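Local coordinates for protein L544 (Acanthamoeba polyphaga mimivirus, PDB 4AMQ) that probably acts as a nucleotidyl transferase, binding two manganese ions through aspartates, and is packaged in the virion, at residues A[83-91]-A[168-176]; A[272-283]-A[352-363]. All blocks are in the same frame, centred on the assembly; numbering follows the deposited sequence.

Interactions 1 and 2 each pack one helix against another, near antiparallel in interaction 2 (157°) and more oblique in interaction 1 (134°), yet they share no element: the first lies in the nucleotidyltransferase domain, the second in the helical domain. Their centres are 38 Å apart, on opposite sides of the centre of the chain. Interaction 1 is the smaller and only partly buried (363 Å² against 592 Å²), joining helix 82-93 to the short helix 169-174, both of which also touch strand 99-108. Interaction 2 is a buried contact inside an all-helical region. The chemistry follows: aliphatic groups and one tyrosine-to-carbonyl bond in interaction 1, but aromatic rings, knobs-into-holes packing and an amide-to-phenol bond in interaction 2.

Interaction 1. Residues A[83-91]-A[168-176]; sequences YQRIVDLIN and TSSEVLAGK
Y83 and V172, with I90 and L173, carry the packing of helix 82-93 on the short helix 169-174 beside the mixed sheet of the nucleotidyltransferase domain. The segment axes approach to 10.0 Å with their directions 134° apart. Aliphatic contacts come first. With CG1 beside the backbone N (chi1 -64°) and the chain extended at chi2, CD1 of I90 meets V172 CG1 at 3.6 Å, while CG2 turns to CD1 of L173; S169 touches both branches. On the outer side, V87 CG1 touches L173 CD2 at 3.9 Å, and the amide of N91 borders the same leucine. Strand 99-108 lies under this layer, I90 touching L101 and V172 touching V104, while S169 OG bonds to L101 O. Polar order within 168-176 is a capping box: E171 N donates to T168 OG1 (3.2 Å), and T168 N returns a bond to E171 OE1, which also pairs with K177. At the other end of the short helix G175, with positive phi, brings its CA to 3.6 Å from Y83 OH. The single hydrogen bond between the segments runs from Y83 OH to V172 O, 2.9 Å long, in the carbonyl plane with a C=O...donor angle of 156°.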
loop_
_atom_site.group_PDB
_atom_site.type_symbol
_atom_site.label_atom_id
_atom_site.label_comp_id
_atom_site.label_asym_id
_atom_site.label_seq_id
_atom_site.Cartn_x
_atom_site.Cartn_y
_atom_site.Cartn_z
ATOM N N TYR A 83 15.846 8.666 -16.558
ATOM C CA TYR A 83 16.488 9.019 -15.300
ATOM C C TYR A 83 16.421 10.519 -15.057
ATOM O O TYR A 83 16.005 10.965 -13.988
ATOM C CB TYR A 83 17.941 8.539 -15.279
ATOM C CG TYR A 83 18.742 9.079 -14.118
ATOM C CD1 TYR A 83 18.434 8.722 -12.812
ATOM C CD2 TYR A 83 19.807 9.943 -14.327
ATOM C CE1 TYR A 83 19.163 9.212 -11.745
ATOM C CE2 TYR A 83 20.544 10.440 -13.265
ATOM C CZ TYR A 83 20.217 10.070 -11.977
ATOM O OH TYR A 83 20.945 10.561 -10.916
ATOM N N GLN A 84 16.820 11.295 -16.059
ATOM C CA GLN A 84 16.855 12.746 -15.933
ATOM C C GLN A 84 15.464 13.339 -15.707
ATOM O O GLN A 84 15.322 14.363 -15.035
ATOM C CB GLN A 84 17.524 13.383 -17.155
ATOM C CG GLN A 84 17.608 14.903 -17.098
ATOM C CD GLN A 84 18.385 15.403 -15.895
ATOM O OE1 GLN A 84 19.379 14.798 -15.485
ATOM N NE2 GLN A 84 17.931 16.512 -15.320
ATOM N N ARG A 85 14.441 12.695 -16.259
ATOM C CA ARG A 85 13.062 13.133 -16.043
ATOM C C ARG A 85 12.598 12.858 -14.610
ATOM O O ARG A 85 11.781 13.594 -14.064
ATOM C CB ARG A 85 12.115 12.471 -17.048
ATOM C CG ARG A 85 10.632 12.694 -16.768
ATOM C CD ARG A 85 10.258 14.176 -16.724
ATOM N NE ARG A 85 8.824 14.363 -16.517
ATOM C CZ ARG A 85 8.262 15.503 -16.127
ATOM N NH1 ARG A 85 9.015 16.569 -15.894
ATOM N NH2 ARG A 85 6.946 15.576 -15.964
ATOM N N ILE A 86 13.121 11.793 -14.011
ATOM C CA ILE A 86 12.806 11.472 -12.625
ATOM C C ILE A 86 13.512 12.461 -11.705
ATOM O O ILE A 86 12.960 12.886 -10.690
ATOM C CB ILE A 86 13.211 10.028 -12.261
ATOM C CG1 ILE A 86 12.512 9.034 -13.191
ATOM C CG2 ILE A 86 12.863 9.721 -10.815
ATOM C CD1 ILE A 86 11.010 9.224 -13.268
ATOM N N VAL A 87 14.733 12.830 -12.076
ATOM C CA VAL A 87 15.478 13.845 -11.348
ATOM C C VAL A 87 14.725 15.170 -11.381
ATOM O O VAL A 87 14.616 15.855 -10.365
ATOM C CB VAL A 87 16.896 14.025 -11.920
ATOM C CG1 VAL A 87 17.529 15.309 -11.402
ATOM C CG2 VAL A 87 17.756 12.821 -11.572
ATOM N N ASP A 88 14.195 15.520 -12.549
ATOM C CA ASP A 88 13.412 16.742 -12.693
ATOM C C ASP A 88 12.182 16.710 -11.790
ATOM O O ASP A 88 11.877 17.686 -11.110
ATOM C CB ASP A 88 13.001 16.954 -14.151
ATOM C CG ASP A 88 14.189 17.227 -15.058
ATOM O OD1 ASP A 88 15.339 17.120 -14.582
ATOM O OD2 ASP A 88 13.975 17.536 -16.251
ATOM N N LEU A 89 11.477 15.585 -11.785
ATOM C CA LEU A 89 10.322 15.422 -10.910
ATOM C C LEU A 89 10.709 15.622 -9.448
ATOM O O LEU A 89 10.071 16.383 -8.723
ATOM C CB LEU A 89 9.680 14.046 -11.106
ATOM C CG LEU A 89 8.767 13.904 -12.325
ATOM C CD1 LEU A 89 8.327 12.460 -12.508
ATOM C CD2 LEU A 89 7.558 14.823 -12.191
ATOM N N ILE A 90 11.760 14.935 -9.020
ATOM C CA ILE A 90 12.215 15.027 -7.641
ATOM C C ILE A 90 12.524 16.469 -7.241
ATOM O O ILE A 90 12.054 16.940 -6.212
ATOM C CB ILE A 90 13.429 14.112 -7.383
ATOM C CG1 ILE A 90 13.024 12.646 -7.572
ATOM C CG2 ILE A 90 13.990 14.339 -5.982
ATOM C CD1 ILE A 90 14.150 11.653 -7.343
ATOM N N ASN A 91 13.292 17.174 -8.069
ATOM C CA ASN A 91 13.661 18.558 -7.773
ATOM C C ASN A 91 12.468 19.508 -7.714
ATOM O O ASN A 91 12.472 20.473 -6.951
ATOM C CB ASN A 91 14.698 19.077 -8.775
ATOM C CG ASN A 91 16.073 18.477 -8.556
ATOM O OD1 ASN A 91 16.813 18.226 -9.506
ATOM N ND2 ASN A 91 16.418 18.238 -7.298
ATOM N N THR A 168 15.351 5.739 -2.516
ATOM C CA THR A 168 14.914 7.005 -1.937
ATOM C C THR A 168 15.237 8.121 -2.921
ATOM O O THR A 168 16.003 7.916 -3.866
ATOM C CB THR A 168 15.613 7.306 -0.597
ATOM O OG1 THR A 168 17.029 7.359 -0.798
ATOM C CG2 THR A 168 15.290 6.235 0.437
ATOM N N SER A 169 14.655 9.296 -2.703
ATOM C CA SER A 169 14.910 10.445 -3.567
ATOM C C SER A 169 16.388 10.809 -3.608
ATOM O O SER A 169 16.919 11.140 -4.663
ATOM C CB SER A 169 14.090 11.659 -3.117
ATOM O OG SER A 169 12.723 11.504 -3.453
ATOM N N SER A 170 17.046 10.752 -2.457
ATOM C CA SER A 170 18.457 11.112 -2.375
ATOM C C SER A 170 19.334 10.062 -3.050
ATOM O O SER A 170 20.373 10.385 -3.623
ATOM C CB SER A 170 18.886 11.302 -0.920
ATOM O OG SER A 170 18.795 10.086 -0.203
ATOM N N GLU A 171 18.914 8.804 -2.975
ATOM C CA GLU A 171 19.629 7.726 -3.651
ATOM C C GLU A 171 19.495 7.877 -5.163
ATOM O O GLU A 171 20.432 7.590 -5.907
ATOM C CB GLU A 171 19.120 6.354 -3.190
ATOM C CG GLU A 171 19.526 5.994 -1.761
ATOM C CD GLU A 171 18.934 4.678 -1.280
ATOM O OE1 GLU A 171 18.100 4.091 -2.002
ATOM O OE2 GLU A 171 19.302 4.228 -0.174
ATOM N N VAL A 172 18.332 8.339 -5.612
ATOM C CA VAL A 172 18.103 8.574 -7.034
ATOM C C VAL A 172 18.934 9.753 -7.528
ATOM O O VAL A 172 19.628 9.648 -8.540
ATOM C CB VAL A 172 16.614 8.826 -7.345
ATOM C CG1 VAL A 172 16.444 9.298 -8.783
ATOM C CG2 VAL A 172 15.804 7.564 -7.100
ATOM N N LEU A 173 18.866 10.869 -6.806
ATOM C CA LEU A 173 19.669 12.042 -7.136
ATOM C C LEU A 173 21.159 11.712 -7.140
ATOM O O LEU A 173 21.897 12.148 -8.025
ATOM C CB LEU A 173 19.381 13.188 -6.164
ATOM C CG LEU A 173 17.984 13.802 -6.248
ATOM C CD1 LEU A 173 17.835 14.933 -5.238
ATOM C CD2 LEU A 173 17.703 14.299 -7.661
ATOM N N ALA A 174 21.600 10.941 -6.150
ATOM C CA ALA A 174 22.992 10.510 -6.088
ATOM C C ALA A 174 23.313 9.572 -7.248
ATOM O O ALA A 174 24.459 9.487 -7.695
ATOM C CB ALA A 174 23.283 9.831 -4.760
ATOM N N GLY A 175 22.294 8.868 -7.730
ATOM C CA GLY A 175 22.455 7.960 -8.850
ATOM C C GLY A 175 23.050 6.620 -8.466
ATOM O O GLY A 175 23.372 5.810 -9.334
ATOM N N LYS A 176 23.204 6.382 -7.166
ATOM C CA LYS A 176 23.725 5.102 -6.690
ATOM C C LYS A 176 23.062 4.654 -5.387
ATOM O O LYS A 176 22.519 5.469 -4.640
ATOM C CB LYS A 176 25.247 5.162 -6.523
ATOM C CG LYS A 176 25.719 5.984 -5.336
ATOM C CD LYS A 176 27.238 5.964 -5.211
ATOM C CE LYS A 176 27.905 6.668 -6.386
ATOM N NZ LYS A 176 29.384 6.752 -6.217
#

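Interaction 2. Residues A[272-283]-A[352-363]; sequences KFGLYKQLLVRI and INKSVNKQSKKY
The F273 ring lies between K272 CG, centred over one face, and S360 OG, 3.7 Å above the opposite face and displaced toward the rim; that hydroxyl donates to V356 O (2.7 Å) in its own helix and merely rests over the ring. Q359 OE1 and Y276 CE1 sit at the F273 edge in plane, with Y363 CE2 near that plane. The Y276 ring has I352 CG2 at its edge, and its plane stands 78° from the Q359 amide. Through that amide passes the hydrogen bond between the segments, Q359 NE2 to Y276 OH, 3.0 Å with an N-H...acceptor angle of 155°.

Knobs-into-holes packing joins helices 274-292 and 334-368, whose segment axes, N to C, make an angle of 157°, nearly antiparallel. Y276 enters the hole of I352, S355, V356 and Q359; in return I352 sits among Y276, L279, L280 and I283. I283 CD1 meets I352 CD1 tip to tip at 4.1 Å. V356 CG2, anti to the backbone N, rests against Y276 CB at 3.7 Å.

With Q359 NE2 and N315 N both bonded to the Y276 phenol oxygen, and S355 OG to N315 O, these two buried polar ends are satisfied, consistent with restricted rotation of the Y276 ring.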
loop_
_atom_site.group_PDB
_atom_site.type_symbol
_atom_site.label_atom_id
_atom_site.label_comp_id
_atom_site.label_asym_id
_atom_site.label_seq_id
_atom_site.Cartn_x
_atom_site.Cartn_y
_atom_site.Cartn_z
ATOM N N LYS A 272 -20.922 -0.189 3.221
ATOM C CA LYS A 272 -21.212 -0.617 4.581
ATOM C C LYS A 272 -19.949 -0.696 5.435
ATOM O O LYS A 272 -19.942 -0.246 6.581
ATOM C CB LYS A 272 -21.936 -1.961 4.580
ATOM C CG LYS A 272 -22.337 -2.430 5.963
ATOM C CD LYS A 272 -23.200 -3.675 5.892
ATOM C CE LYS A 272 -23.471 -4.220 7.281
ATOM N NZ LYS A 272 -24.153 -3.215 8.144
ATOM N N PHE A 273 -18.884 -1.265 4.876
ATOM C CA PHE A 273 -17.633 -1.427 5.614
ATOM C C PHE A 273 -16.503 -0.589 5.022
ATOM O O PHE A 273 -15.337 -0.769 5.370
ATOM C CB PHE A 273 -17.231 -2.900 5.667
ATOM C CG PHE A 273 -18.244 -3.778 6.349
ATOM C CD1 PHE A 273 -18.523 -3.618 7.697
ATOM C CD2 PHE A 273 -18.912 -4.767 5.645
ATOM C CE1 PHE A 273 -19.455 -4.422 8.325
ATOM C CE2 PHE A 273 -19.843 -5.575 6.269
ATOM C CZ PHE A 273 -20.114 -5.401 7.612
ATOM N N GLY A 274 -16.858 0.326 4.131
ATOM C CA GLY A 274 -15.883 1.166 3.459
ATOM C C GLY A 274 -14.933 1.907 4.385
ATOM O O GLY A 274 -13.742 2.003 4.103
ATOM N N LEU A 275 -15.455 2.429 5.491
ATOM C CA LEU A 275 -14.646 3.241 6.404
ATOM C C LEU A 275 -13.649 2.393 7.198
ATOM O O LEU A 275 -12.557 2.853 7.528
ATOM C CB LEU A 275 -15.534 4.062 7.348
ATOM C CG LEU A 275 -14.801 5.020 8.296
ATOM C CD1 LEU A 275 -13.809 5.893 7.537
ATOM C CD2 LEU A 275 -15.787 5.881 9.085
ATOM N N TYR A 276 -14.029 1.156 7.502
ATOM C CA TYR A 276 -13.116 0.221 8.149
ATOM C C TYR A 276 -11.873 0.001 7.291
ATOM O O TYR A 276 -10.754 -0.017 7.797
ATOM C CB TYR A 276 -13.799 -1.124 8.401
ATOM C CG TYR A 276 -14.935 -1.083 9.398
ATOM C CD1 TYR A 276 -16.193 -0.638 9.024
ATOM C CD2 TYR A 276 -14.751 -1.504 10.709
ATOM C CE1 TYR A 276 -17.235 -0.603 9.925
ATOM C CE2 TYR A 276 -15.792 -1.473 11.619
ATOM C CZ TYR A 276 -17.032 -1.021 11.219
ATOM O OH TYR A 276 -18.078 -0.985 12.112
ATOM N N LYS A 277 -12.079 -0.178 5.990
ATOM C CA LYS A 277 -10.971 -0.418 5.070
ATOM C C LYS A 277 -10.116 0.835 4.897
ATOM O O LYS A 277 -8.891 0.754 4.835
ATOM C CB LYS A 277 -11.487 -0.923 3.713
ATOM C CG LYS A 277 -10.449 -0.930 2.600
ATOM C CD LYS A 277 -10.827 -1.903 1.482
ATOM C CE LYS A 277 -12.177 -1.581 0.858
ATOM N NZ LYS A 277 -12.148 -0.324 0.060
ATOM N N GLN A 278 -10.766 1.993 4.833
ATOM C CA GLN A 278 -10.054 3.248 4.619
ATOM C C GLN A 278 -9.153 3.571 5.809
ATOM O O GLN A 278 -8.026 4.025 5.635
ATOM C CB GLN A 278 -11.034 4.396 4.356
ATOM C CG GLN A 278 -10.376 5.649 3.786
ATOM C CD GLN A 278 -11.238 6.889 3.943
ATOM O OE1 GLN A 278 -11.601 7.270 5.058
ATOM N NE2 GLN A 278 -11.566 7.527 2.827
ATOM N N LEU A 279 -9.655 3.327 7.015
ATOM C CA LEU A 279 -8.877 3.552 8.229
ATOM C C LEU A 279 -7.665 2.628 8.334
ATOM O O LEU A 279 -6.631 3.021 8.867
ATOM C CB LEU A 279 -9.758 3.429 9.475
ATOM C CG LEU A 279 -10.593 4.667 9.805
ATOM C CD1 LEU A 279 -11.526 4.391 10.975
ATOM C CD2 LEU A 279 -9.688 5.860 10.103
ATOM N N LEU A 280 -7.794 1.403 7.826
ATOM C CA LEU A 280 -6.666 0.477 7.803
ATOM C C LEU A 280 -5.574 0.991 6.871
ATOM O O LEU A 280 -4.391 0.984 7.220
ATOM C CB LEU A 280 -7.109 -0.925 7.368
ATOM C CG LEU A 280 -8.061 -1.659 8.314
ATOM C CD1 LEU A 280 -8.468 -2.999 7.727
ATOM C CD2 LEU A 280 -7.420 -1.837 9.685
ATOM N N VAL A 281 -5.981 1.432 5.684
ATOM C CA VAL A 281 -5.051 2.002 4.713
ATOM C C VAL A 281 -4.393 3.277 5.245
ATOM O O VAL A 281 -3.213 3.532 4.997
ATOM C CB VAL A 281 -5.758 2.324 3.383
ATOM C CG1 VAL A 281 -4.825 3.081 2.461
ATOM C CG2 VAL A 281 -6.262 1.041 2.718
ATOM N N ARG A 282 -5.167 4.078 5.973
ATOM C CA ARG A 282 -4.672 5.341 6.506
ATOM C C ARG A 282 -3.639 5.096 7.606
ATOM O O ARG A 282 -2.679 5.847 7.739
ATOM C CB ARG A 282 -5.836 6.201 7.005
ATOM C CG ARG A 282 -6.711 6.758 5.876
ATOM C CD ARG A 282 -8.095 7.181 6.359
ATOM N NE ARG A 282 -8.042 8.108 7.486
ATOM C CZ ARG A 282 -9.112 8.651 8.060
ATOM N NH1 ARG A 282 -10.327 8.367 7.607
ATOM N NH2 ARG A 282 -8.968 9.479 9.086
ATOM N N ILE A 283 -3.833 4.032 8.380
ATOM C CA ILE A 283 -2.844 3.613 9.372
ATOM C C ILE A 283 -1.590 3.054 8.688
ATOM O O ILE A 283 -0.476 3.284 9.150
ATOM C CB ILE A 283 -3.427 2.569 10.342
ATOM C CG1 ILE A 283 -4.478 3.216 11.249
ATOM C CG2 ILE A 283 -2.328 1.943 11.181
ATOM C CD1 ILE A 283 -5.284 2.225 12.055
ATOM N N ILE A 352 -9.449 -2.891 14.580
ATOM C CA ILE A 352 -10.316 -2.615 13.440
ATOM C C ILE A 352 -10.504 -3.866 12.589
ATOM O O ILE A 352 -11.609 -4.165 12.150
ATOM C CB ILE A 352 -9.772 -1.471 12.566
ATOM C CG1 ILE A 352 -9.782 -0.159 13.354
ATOM C CG2 ILE A 352 -10.605 -1.326 11.297
ATOM C CD1 ILE A 352 -9.128 0.989 12.639
ATOM N N ASN A 353 -9.418 -4.595 12.365
ATOM C CA ASN A 353 -9.490 -5.857 11.650
ATOM C C ASN A 353 -10.431 -6.834 12.330
ATOM O O ASN A 353 -11.312 -7.413 11.694
ATOM C CB ASN A 353 -8.105 -6.482 11.524
ATOM C CG ASN A 353 -7.359 -5.987 10.308
ATOM O OD1 ASN A 353 -7.636 -6.413 9.187
ATOM N ND2 ASN A 353 -6.410 -5.084 10.520
ATOM N N LYS A 354 -10.231 -7.022 13.628
ATOM C CA LYS A 354 -11.064 -7.927 14.401
ATOM C C LYS A 354 -12.534 -7.566 14.228
ATOM O O LYS A 354 -13.367 -8.431 13.958
ATOM C CB LYS A 354 -10.679 -7.872 15.880
ATOM C CG LYS A 354 -11.488 -8.802 16.770
ATOM C CD LYS A 354 -11.025 -8.712 18.215
ATOM C CE LYS A 354 -9.542 -9.022 18.326
ATOM N NZ LYS A 354 -9.210 -10.342 17.721
ATOM N N SER A 355 -12.844 -6.281 14.375
ATOM C CA SER A 355 -14.225 -5.817 14.305
ATOM C C SER A 355 -14.865 -6.037 12.933
ATOM O O SER A 355 -15.964 -6.579 12.839
ATOM C CB SER A 355 -14.318 -4.342 14.699
ATOM O OG SER A 355 -15.662 -3.893 14.676
ATOM N N VAL A 356 -14.183 -5.617 11.871
ATOM C CA VAL A 356 -14.761 -5.708 10.536
ATOM C C VAL A 356 -14.936 -7.164 10.101
ATOM O O VAL A 356 -15.912 -7.512 9.441
ATOM C CB VAL A 356 -13.947 -4.913 9.489
ATOM C CG1 VAL A 356 -12.664 -5.650 9.118
ATOM C CG2 VAL A 356 -14.793 -4.649 8.255
ATOM N N ASN A 357 -13.989 -8.011 10.484
ATOM C CA ASN A 357 -14.079 -9.437 10.200
ATOM C C ASN A 357 -15.281 -10.079 10.885
ATOM O O ASN A 357 -15.964 -10.921 10.300
ATOM C CB ASN A 357 -12.787 -10.145 10.616
ATOM C CG ASN A 357 -11.642 -9.861 9.667
ATOM O OD1 ASN A 357 -11.848 -9.712 8.464
ATOM N ND2 ASN A 357 -10.428 -9.782 10.200
ATOM N N LYS A 358 -15.536 -9.670 12.124
ATOM C CA LYS A 358 -16.665 -10.184 12.892
ATOM C C LYS A 358 -17.990 -9.801 12.243
ATOM O O LYS A 358 -18.877 -10.637 12.084
ATOM C CB LYS A 358 -16.624 -9.652 14.326
ATOM C CG LYS A 358 -17.726 -10.198 15.219
ATOM C CD LYS A 358 -17.961 -9.303 16.427
ATOM C CE LYS A 358 -18.876 -9.977 17.439
ATOM N NZ LYS A 358 -20.117 -10.508 16.808
ATOM N N GLN A 359 -18.117 -8.531 11.873
ATOM C CA GLN A 359 -19.341 -8.030 11.261
ATOM C C GLN A 359 -19.507 -8.533 9.831
ATOM O O GLN A 359 -20.558 -8.344 9.219
ATOM C CB GLN A 359 -19.352 -6.500 11.259
ATOM C CG GLN A 359 -19.302 -5.862 12.637
ATOM C CD GLN A 359 -19.214 -4.353 12.562
ATOM O OE1 GLN A 359 -20.151 -3.682 12.125
ATOM N NE2 GLN A 359 -18.076 -3.807 12.975
ATOM N N SER A 360 -18.465 -9.169 9.301
ATOM C CA SER A 360 -18.469 -9.608 7.907
ATOM C C SER A 360 -18.774 -11.097 7.748
ATOM O O SER A 360 -19.153 -11.541 6.667
ATOM C CB SER A 360 -17.130 -9.287 7.239
ATOM O OG SER A 360 -17.016 -7.905 6.959
ATOM N N LYS A 361 -18.610 -11.858 8.826
ATOM C CA LYS A 361 -18.701 -13.315 8.765
ATOM C C LYS A 361 -19.987 -13.819 8.127
ATOM O O LYS A 361 -19.970 -14.794 7.375
ATOM C CB LYS A 361 -18.534 -13.924 10.160
ATOM C CG LYS A 361 -18.698 -15.439 10.200
ATOM C CD LYS A 361 -18.391 -16.005 11.580
ATOM C CE LYS A 361 -18.752 -17.481 11.660
ATOM N NZ LYS A 361 -18.076 -18.301 10.611
ATOM N N LYS A 362 -21.097 -13.153 8.430
ATOM C CA LYS A 362 -22.404 -13.573 7.939
ATOM C C LYS A 362 -22.573 -13.312 6.449
ATOM O O LYS A 362 -23.195 -14.105 5.740
ATOM C CB LYS A 362 -23.513 -12.874 8.720
ATOM C CG LYS A 362 -23.229 -11.409 8.984
ATOM C CD LYS A 362 -24.417 -10.710 9.626
ATOM C CE LYS A 362 -25.575 -10.594 8.657
ATOM N NZ LYS A 362 -26.614 -9.639 9.136
ATOM N N TYR A 363 -22.026 -12.197 5.973
ATOM C CA TYR A 363 -22.086 -11.899 4.550
ATOM C C TYR A 363 -21.205 -12.862 3.771
ATOM O O TYR A 363 -21.493 -13.190 2.621
ATOM C CB TYR A 363 -21.686 -10.454 4.277
ATOM C CG TYR A 363 -22.600 -9.474 4.959
ATOM C CD1 TYR A 363 -23.798 -9.094 4.373
ATOM C CD2 TYR A 363 -22.279 -8.943 6.202
ATOM C CE1 TYR A 363 -24.647 -8.207 4.997
ATOM C CE2 TYR A 363 -23.123 -8.057 6.836
ATOM C CZ TYR A 363 -24.306 -7.691 6.228
ATOM O OH TYR A 363 -25.158 -6.807 6.847
#